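Local coordinates for protein dachshund homolog 1 (Homo sapiens, PDB 1L8R) that acts as a nuclear transcription factor in organogenesis that seems to regulate SIX1 and SIX6, here represented by its DACHbox-N domain, which contains a winged-helix-like DNA-binding motif, at residues 17-20 with 25-28; 32-37 with 43-48; 49-54 with 95-100. One frame throughout, in Å; residues are numbered along the deposited sequence.

Contact 1 of 3, residues 17-20 with 25-28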
loop_
_atom_site.group_PDB
_atom_site.type_symbol
_atom_site.label_atom_id
_atom_site.label_comp_id
_atom_site.label_asym_id
_atom_site.label_seq_id
_atom_site.Cartn_x
_atom_site.Cartn_y
_atom_site.Cartn_z
ATOM N N VAL A 17 -6.435 0.478 -7.416
ATOM C CA VAL A 17 -5.812 -0.196 -6.283
ATOM C C VAL A 17 -6.796 -0.276 -5.122
ATOM O O VAL A 17 -7.723 0.535 -5.012
ATOM C CB VAL A 17 -4.533 0.537 -5.810
ATOM C CG1 VAL A 17 -3.500 0.570 -6.941
ATOM C CG2 VAL A 17 -4.871 1.944 -5.344
ATOM N N ALA A 18 -6.588 -1.264 -4.261
ATOM C CA ALA A 18 -7.443 -1.465 -3.102
ATOM C C ALA A 18 -7.115 -0.444 -2.022
ATOM O O ALA A 18 -5.960 -0.053 -1.837
ATOM C CB ALA A 18 -7.275 -2.876 -2.572
ATOM N N SER A 19 -8.142 -0.026 -1.302
ATOM C CA SER A 19 -7.981 0.981 -0.270
ATOM C C SER A 19 -8.902 0.733 0.915
ATOM O O SER A 19 -9.941 0.087 0.777
ATOM C CB SER A 19 -8.297 2.362 -0.861
ATOM O OG SER A 19 -8.494 3.338 0.149
ATOM N N PHE A 20 -8.497 1.250 2.071
ATOM C CA PHE A 20 -9.294 1.200 3.299
ATOM C C PHE A 20 -9.111 2.574 3.918
ATOM O O PHE A 20 -8.028 3.156 3.836
ATOM C CB PHE A 20 -8.783 0.154 4.300
ATOM C CG PHE A 20 -9.048 -1.259 3.894
ATOM C CD1 PHE A 20 -10.329 -1.802 3.963
ATOM C CD2 PHE A 20 -8.019 -2.043 3.393
ATOM C CE1 PHE A 20 -10.582 -3.104 3.536
ATOM C CE2 PHE A 20 -8.253 -3.347 2.957
ATOM C CZ PHE A 20 -9.534 -3.887 3.025
ATOM N N CYS A 25 -8.272 8.662 7.175
ATOM C CA CYS A 25 -7.405 8.862 6.022
ATOM C C CYS A 25 -7.529 7.702 5.045
ATOM O O CYS A 25 -7.530 6.544 5.443
ATOM C CB CYS A 25 -5.952 8.996 6.472
ATOM S SG CYS A 25 -4.842 9.552 5.166
ATOM N N GLU A 26 -7.641 8.023 3.761
ATOM C CA GLU A 26 -7.757 7.003 2.738
ATOM C C GLU A 26 -6.371 6.414 2.494
ATOM O O GLU A 26 -5.442 7.124 2.107
ATOM C CB GLU A 26 -8.303 7.609 1.445
ATOM C CG GLU A 26 -8.635 6.588 0.383
ATOM C CD GLU A 26 -9.350 7.205 -0.800
ATOM O OE1 GLU A 26 -10.509 7.645 -0.631
ATOM O OE2 GLU A 26 -8.751 7.250 -1.893
ATOM N N LEU A 27 -6.239 5.116 2.716
ATOM C CA LEU A 27 -4.958 4.454 2.529
ATOM C C LEU A 27 -5.066 3.397 1.450
ATOM O O LEU A 27 -6.125 2.801 1.260
ATOM C CB LEU A 27 -4.523 3.796 3.833
ATOM C CG LEU A 27 -4.563 4.671 5.081
ATOM C CD1 LEU A 27 -4.171 3.820 6.284
ATOM C CD2 LEU A 27 -3.630 5.864 4.932
ATOM N N ILE A 28 -3.976 3.169 0.728
ATOM C CA ILE A 28 -4.001 2.150 -0.299
ATOM C C ILE A 28 -3.026 1.026 0.026
ATOM O O ILE A 28 -2.119 1.171 0.865
ATOM C CB ILE A 28 -3.719 2.737 -1.719
ATOM C CG1 ILE A 28 -2.348 3.409 -1.775
ATOM C CG2 ILE A 28 -4.803 3.764 -2.064
ATOM C CD1 ILE A 28 -2.307 4.758 -1.125
#
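The beta hairpin of strands 15-22 and 25-29 brings S19 and F20 against L27 and I28 in the antiparallel sheet of the DACHbox-N domain. F20 and L27 form the hydrogen-bonded pair: F20 N gives to L27 O at 2.9 Å, and L27 N returns a bond of the same length to F20 O. S19 and I28 make the neighbouring non-hydrogen-bonded pair, where the strands come closer, their CA atoms 4.2 Å apart. Here the CA-H of I28 also leans on A18 O, at 3.3 Å.

S19 adds a third bond. Its hydroxyl lies anti to the backbone N (chi1 165°), a setting that carries OG across to L27 O at 2.7 Å, well above the carbonyl plane. L27 O thus accepts from both S19 OG and F20 N, and a buried hydroxyl finds its acceptor on the adjoining strand. OG also rests against the methylene CG of E26, 3.3 Å away, while the E26 carboxylate pairs with R88. Without the hydroxyl, as with an alanine here, L27 O would probably keep F20 N alone of these two donors, and a small gap would open beside E26 CG.

V17, S19 and I28 share one face. I28 CG2 meets V17 CG2 at 3.8 Å, the two branched side chains crossing at a slant, and it also touches S19 CB; such beta-branched residues suit the extended backbone. On the other face F20 and L27 both reach L85, and the flat ring of F20 turns from its partner strand to pack on helix 64-73. The whole is an antiparallel beta hairpin, its strands lying between 8-12 and 84-87 in the five-stranded sheet of DACHbox-N.

Contact 2 of 3, residues 32-37 with 43-48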
loop_
_atom_site.group_PDB
_atom_site.type_symbol
_atom_site.label_atom_id
_atom_site.label_comp_id
_atom_site.label_asym_id
_atom_site.label_seq_id
_atom_site.Cartn_x
_atom_site.Cartn_y
_atom_site.Cartn_z
ATOM N N GLN A 32 0.603 -3.739 -3.440
ATOM C CA GLN A 32 -0.054 -3.654 -4.739
ATOM C C GLN A 32 0.482 -2.466 -5.526
ATOM O O GLN A 32 0.809 -2.602 -6.707
ATOM C CB GLN A 32 -1.571 -3.527 -4.571
ATOM C CG GLN A 32 -2.339 -3.404 -5.882
ATOM C CD GLN A 32 -3.841 -3.406 -5.669
ATOM O OE1 GLN A 32 -4.341 -2.801 -4.723
ATOM N NE2 GLN A 32 -4.568 -4.076 -6.557
ATOM N N ALA A 33 0.577 -1.307 -4.875
ATOM C CA ALA A 33 1.092 -0.105 -5.532
ATOM C C ALA A 33 2.540 -0.343 -5.945
ATOM O O ALA A 33 2.978 0.108 -7.004
ATOM C CB ALA A 33 0.994 1.100 -4.592
ATOM N N PHE A 34 3.281 -1.046 -5.095
ATOM C CA PHE A 34 4.672 -1.372 -5.374
ATOM C C PHE A 34 4.768 -2.195 -6.662
ATOM O O PHE A 34 5.524 -1.844 -7.571
ATOM C CB PHE A 34 5.267 -2.168 -4.210
ATOM C CG PHE A 34 6.603 -2.790 -4.515
ATOM C CD1 PHE A 34 7.753 -2.013 -4.563
ATOM C CD2 PHE A 34 6.704 -4.152 -4.771
ATOM C CE1 PHE A 34 8.991 -2.586 -4.861
ATOM C CE2 PHE A 34 7.934 -4.733 -5.070
ATOM C CZ PHE A 34 9.078 -3.948 -5.115
ATOM N N ASP A 35 3.991 -3.273 -6.749
ATOM C CA ASP A 35 4.023 -4.139 -7.929
ATOM C C ASP A 35 3.653 -3.401 -9.205
ATOM O O ASP A 35 4.150 -3.726 -10.284
ATOM C CB ASP A 35 3.065 -5.327 -7.783
ATOM C CG ASP A 35 3.385 -6.196 -6.594
ATOM O OD1 ASP A 35 4.578 -6.316 -6.236
ATOM O OD2 ASP A 35 2.435 -6.774 -6.028
ATOM N N LEU A 36 2.774 -2.415 -9.081
ATOM C CA LEU A 36 2.321 -1.654 -10.239
ATOM C C LEU A 36 3.264 -0.563 -10.716
ATOM O O LEU A 36 3.377 -0.324 -11.923
ATOM C CB LEU A 36 0.960 -1.014 -9.951
ATOM C CG LEU A 36 -0.276 -1.911 -9.860
ATOM C CD1 LEU A 36 -1.449 -1.101 -9.327
ATOM C CD2 LEU A 36 -0.598 -2.489 -11.237
ATOM N N PHE A 37 3.956 0.091 -9.787
ATOM C CA PHE A 37 4.816 1.204 -10.171
ATOM C C PHE A 37 6.299 1.188 -9.812
ATOM O O PHE A 37 7.067 1.980 -10.360
ATOM C CB PHE A 37 4.191 2.494 -9.640
ATOM C CG PHE A 37 2.761 2.681 -10.051
ATOM C CD1 PHE A 37 2.432 2.918 -11.383
ATOM C CD2 PHE A 37 1.738 2.598 -9.112
ATOM C CE1 PHE A 37 1.102 3.068 -11.774
ATOM C CE2 PHE A 37 0.405 2.744 -9.492
ATOM C CZ PHE A 37 0.087 2.981 -10.828
ATOM N N GLY A 43 13.003 -2.561 -7.162
ATOM C CA GLY A 43 13.142 -3.987 -6.924
ATOM C C GLY A 43 13.384 -4.330 -5.465
ATOM O O GLY A 43 14.520 -4.279 -4.985
ATOM N N GLY A 44 12.318 -4.680 -4.753
ATOM C CA GLY A 44 12.456 -5.035 -3.354
ATOM C C GLY A 44 11.606 -4.200 -2.415
ATOM O O GLY A 44 11.805 -2.991 -2.293
ATOM N N LEU A 45 10.656 -4.851 -1.750
ATOM C CA LEU A 45 9.779 -4.171 -0.806
ATOM C C LEU A 45 10.589 -3.885 0.449
ATOM O O LEU A 45 10.237 -3.019 1.249
ATOM C CB LEU A 45 8.579 -5.059 -0.461
ATOM C CG LEU A 45 7.384 -4.387 0.221
ATOM C CD1 LEU A 45 6.795 -3.330 -0.706
ATOM C CD2 LEU A 45 6.335 -5.432 0.554
ATOM N N HIS A 46 11.680 -4.626 0.616
ATOM C CA HIS A 46 12.559 -4.453 1.766
ATOM C C HIS A 46 13.183 -3.061 1.689
ATOM O O HIS A 46 13.324 -2.373 2.702
ATOM C CB HIS A 46 13.648 -5.534 1.753
ATOM C CG HIS A 46 14.517 -5.540 2.973
ATOM N ND1 HIS A 46 15.555 -4.654 3.156
ATOM C CD2 HIS A 46 14.497 -6.326 4.079
ATOM C CE1 HIS A 46 16.138 -4.891 4.318
ATOM N NE2 HIS A 46 15.514 -5.902 4.897
ATOM N N THR A 47 13.538 -2.650 0.476
ATOM C CA THR A 47 14.134 -1.340 0.252
ATOM C C THR A 47 13.078 -0.272 0.499
ATOM O O THR A 47 13.377 0.796 1.031
ATOM C CB THR A 47 14.660 -1.205 -1.190
ATOM O OG1 THR A 47 15.583 -2.268 -1.459
ATOM C CG2 THR A 47 15.371 0.133 -1.380
ATOM N N VAL A 48 11.839 -0.567 0.105
ATOM C CA VAL A 48 10.736 0.368 0.313
ATOM C C VAL A 48 10.633 0.681 1.802
ATOM O O VAL A 48 10.589 1.845 2.195
ATOM C CB VAL A 48 9.382 -0.219 -0.166
ATOM C CG1 VAL A 48 8.235 0.663 0.307
ATOM C CG2 VAL A 48 9.363 -0.320 -1.685
#
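F34 reaches from helix 30-37 to the start of helix 45-54, and its side chain carries the contact. CG stands anti to the backbone N (chi1 168°), which directs the ring outward from its own helix to the first turn of the next. L45 has its CG in the same anti relation to N, and its chi2 of 62° brings CD1 over one face of the phenyl. That methyl sits 4.2 Å from the ring centroid and 25° off the normal, a CH-pi contact that continues inward to F34 CB.

V48, one helical turn on, sends CG2 obliquely to the ring, 3.7 Å from F34 CD1. The far end of the ring meets backbone instead: G44 N lies at its edge, 3.3 Å from F34 CZ. G44 occupies the N-cap position with positive phi, a conformation in which a side chain would jam against the preceding carbonyl O, and G43 also has positive phi; glycine suits both places. A broad, flat phenylalanine can therefore span from methyls to bare backbone. The arrangement is that of two successive helices joined by a glycine-containing loop, in the domain whose DNA-binding motif resembles the forkhead/winged helix.

Contact 3 of 3, residues 49-54 with 95-100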
loop_
_atom_site.group_PDB
_atom_site.type_symbol
_atom_site.label_atom_id
_atom_site.label_comp_id
_atom_site.label_asym_id
_atom_site.label_seq_id
_atom_site.Cartn_x
_atom_site.Cartn_y
_atom_site.Cartn_z
ATOM N N TYR A 49 10.601 -0.360 2.628
ATOM C CA TYR A 49 10.510 -0.171 4.073
ATOM C C TYR A 49 11.682 0.669 4.583
ATOM O O TYR A 49 11.515 1.515 5.461
ATOM C CB TYR A 49 10.485 -1.526 4.790
ATOM C CG TYR A 49 9.204 -2.321 4.604
ATOM C CD1 TYR A 49 9.119 -3.644 5.040
ATOM C CD2 TYR A 49 8.073 -1.749 4.017
ATOM C CE1 TYR A 49 7.941 -4.380 4.900
ATOM C CE2 TYR A 49 6.889 -2.476 3.870
ATOM C CZ TYR A 49 6.832 -3.790 4.315
ATOM O OH TYR A 49 5.667 -4.515 4.190
ATOM N N THR A 50 12.870 0.435 4.032
ATOM C CA THR A 50 14.048 1.194 4.436
ATOM C C THR A 50 13.857 2.677 4.103
ATOM O O THR A 50 14.102 3.553 4.936
ATOM C CB THR A 50 15.314 0.690 3.714
ATOM O OG1 THR A 50 15.498 -0.706 3.990
ATOM C CG2 THR A 50 16.537 1.463 4.186
ATOM N N LYS A 51 13.415 2.954 2.883
ATOM C CA LYS A 51 13.199 4.332 2.462
ATOM C C LYS A 51 12.078 4.987 3.262
ATOM O O LYS A 51 12.192 6.140 3.680
ATOM C CB LYS A 51 12.867 4.380 0.970
ATOM C CG LYS A 51 14.004 3.918 0.076
ATOM C CD LYS A 51 13.623 4.035 -1.390
ATOM C CE LYS A 51 14.779 3.640 -2.291
ATOM N NZ LYS A 51 15.972 4.499 -2.059
ATOM N N LEU A 52 10.994 4.248 3.473
ATOM C CA LEU A 52 9.856 4.758 4.232
ATOM C C LEU A 52 10.310 5.199 5.626
ATOM O O LEU A 52 9.884 6.238 6.125
ATOM C CB LEU A 52 8.784 3.670 4.331
ATOM C CG LEU A 52 7.367 3.926 3.804
ATOM C CD1 LEU A 52 7.367 4.838 2.576
ATOM C CD2 LEU A 52 6.734 2.590 3.475
ATOM N N LYS A 53 11.180 4.414 6.254
ATOM C CA LYS A 53 11.677 4.775 7.577
ATOM C C LYS A 53 12.371 6.131 7.508
ATOM O O LYS A 53 12.038 7.052 8.255
ATOM C CB LYS A 53 12.660 3.722 8.093
ATOM C CG LYS A 53 12.038 2.360 8.364
ATOM C CD LYS A 53 12.992 1.461 9.137
ATOM C CE LYS A 53 13.307 2.046 10.506
ATOM N NZ LYS A 53 14.227 1.180 11.293
ATOM N N ARG A 54 13.329 6.249 6.594
ATOM C CA ARG A 54 14.080 7.486 6.417
ATOM C C ARG A 54 13.174 8.686 6.135
ATOM O O ARG A 54 13.436 9.795 6.609
ATOM C CB ARG A 54 15.082 7.319 5.277
ATOM C CG ARG A 54 16.140 8.402 5.211
ATOM C CD ARG A 54 16.936 8.278 3.929
ATOM N NE ARG A 54 16.158 8.714 2.775
ATOM C CZ ARG A 54 16.314 8.235 1.545
ATOM N NH1 ARG A 54 17.219 7.297 1.300
ATOM N NH2 ARG A 54 15.568 8.704 0.556
ATOM N N TYR A 95 7.417 7.237 -4.004
ATOM C CA TYR A 95 7.694 7.085 -5.420
ATOM C C TYR A 95 8.726 8.106 -5.892
ATOM O O TYR A 95 9.667 7.761 -6.604
ATOM C CB TYR A 95 6.397 7.210 -6.228
ATOM C CG TYR A 95 6.595 7.000 -7.711
ATOM C CD1 TYR A 95 6.992 8.052 -8.535
ATOM C CD2 TYR A 95 6.431 5.739 -8.286
ATOM C CE1 TYR A 95 7.223 7.852 -9.891
ATOM C CE2 TYR A 95 6.658 5.527 -9.641
ATOM C CZ TYR A 95 7.056 6.592 -10.438
ATOM O OH TYR A 95 7.291 6.394 -11.777
ATOM N N ASN A 96 8.556 9.361 -5.489
ATOM C CA ASN A 96 9.496 10.401 -5.888
ATOM C C ASN A 96 10.895 10.089 -5.365
ATOM O O ASN A 96 11.887 10.283 -6.063
ATOM C CB ASN A 96 9.029 11.766 -5.373
ATOM C CG ASN A 96 7.676 12.166 -5.936
ATOM O OD1 ASN A 96 7.264 11.684 -6.996
ATOM N ND2 ASN A 96 6.985 13.063 -5.239
ATOM N N ASP A 97 10.965 9.583 -4.138
ATOM C CA ASP A 97 12.244 9.254 -3.520
ATOM C C ASP A 97 12.957 8.080 -4.192
ATOM O O ASP A 97 14.181 7.981 -4.146
ATOM C CB ASP A 97 12.032 8.955 -2.034
ATOM C CG ASP A 97 13.336 8.754 -1.291
ATOM O OD1 ASP A 97 14.214 9.639 -1.378
ATOM O OD2 ASP A 97 13.481 7.714 -0.616
ATOM N N CYS A 98 12.190 7.196 -4.820
ATOM C CA CYS A 98 12.753 6.032 -5.501
ATOM C C CYS A 98 13.159 6.306 -6.939
ATOM O O CYS A 98 13.989 5.591 -7.506
ATOM C CB CYS A 98 11.740 4.886 -5.523
ATOM S SG CYS A 98 11.337 4.191 -3.917
ATOM N N THR A 99 12.578 7.340 -7.532
ATOM C CA THR A 99 12.842 7.635 -8.932
ATOM C C THR A 99 13.485 8.968 -9.277
ATOM O O THR A 99 14.206 9.066 -10.271
ATOM C CB THR A 99 11.541 7.541 -9.728
ATOM O OG1 THR A 99 10.580 8.440 -9.160
ATOM C CG2 THR A 99 10.991 6.125 -9.675
ATOM N N ASN A 100 13.216 9.992 -8.478
ATOM C CA ASN A 100 13.747 11.318 -8.754
ATOM C C ASN A 100 14.104 12.055 -7.466
ATOM O O ASN A 100 13.647 13.175 -7.227
ATOM C CB ASN A 100 12.701 12.104 -9.555
ATOM C CG ASN A 100 13.203 13.453 -10.003
ATOM O OD1 ASN A 100 14.341 13.581 -10.442
ATOM N ND2 ASN A 100 12.348 14.468 -9.910
#
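The electrostatic part of this contact joins D97, on the last turns of helix 88-99, to R54 at the end of helix 45-54. R54 NH2 and D97 OD1 form a salt bridge, though the terminal nitrogen is crowded against the carboxylate in the model, so its exact place is doubtful. R54 bends at chi3 (73°) to turn back toward the acid. K51 adds a second positive charge near D97, but K51 NZ remains 4.3 Å from OD2, beyond a salt bridge; it would probably still favour the ionised carboxylate.

These helices belong to the helical part of the domain whose DNA-binding motif resembles the forkhead/winged helix. Their short segments run at 113° to each other with axes 10.6 Å apart, a separation bridged by long side chains. Lysine and arginine suit this partly exposed margin because their chains span it while their charged ends can stay near solvent.

The remaining contacts are made by the hydrocarbon of K51. Extended as far as CE, it crosses D97 at a slant, with CB 3.7 Å from OD2, and lays CD against C98 SG at 3.4 Å. That is a tight approach for a carbon and a large, polarisable sulfur; cysteine is short enough to fit under the lysine chain. The final bend at chi4 (-60°) turns NZ aside from the line of the chain. Deeper between the same helices, K51 and L52 both touch L94.

In the fold
The three contacts follow one another along the chain within one compact domain. Contact 1 lies on the opposite side of the chain's centre from the other two. It meets contact 2 directly, their centres 16 Å apart: A18 N probably hydrogen-bonds Q32 OE1 at 2.8 Å, and V17 CG1 packs on L36 CD1 at 3.6 Å, so the hairpin is tied to the helix that follows its second strand. Contacts 2 and 3 share helix 45-54, with centres 10 Å apart, and touch where F37 O lies 3.6 Å from Y95 CE2. Contacts 1 and 3 do not touch, their nearest atoms being about 9 Å apart.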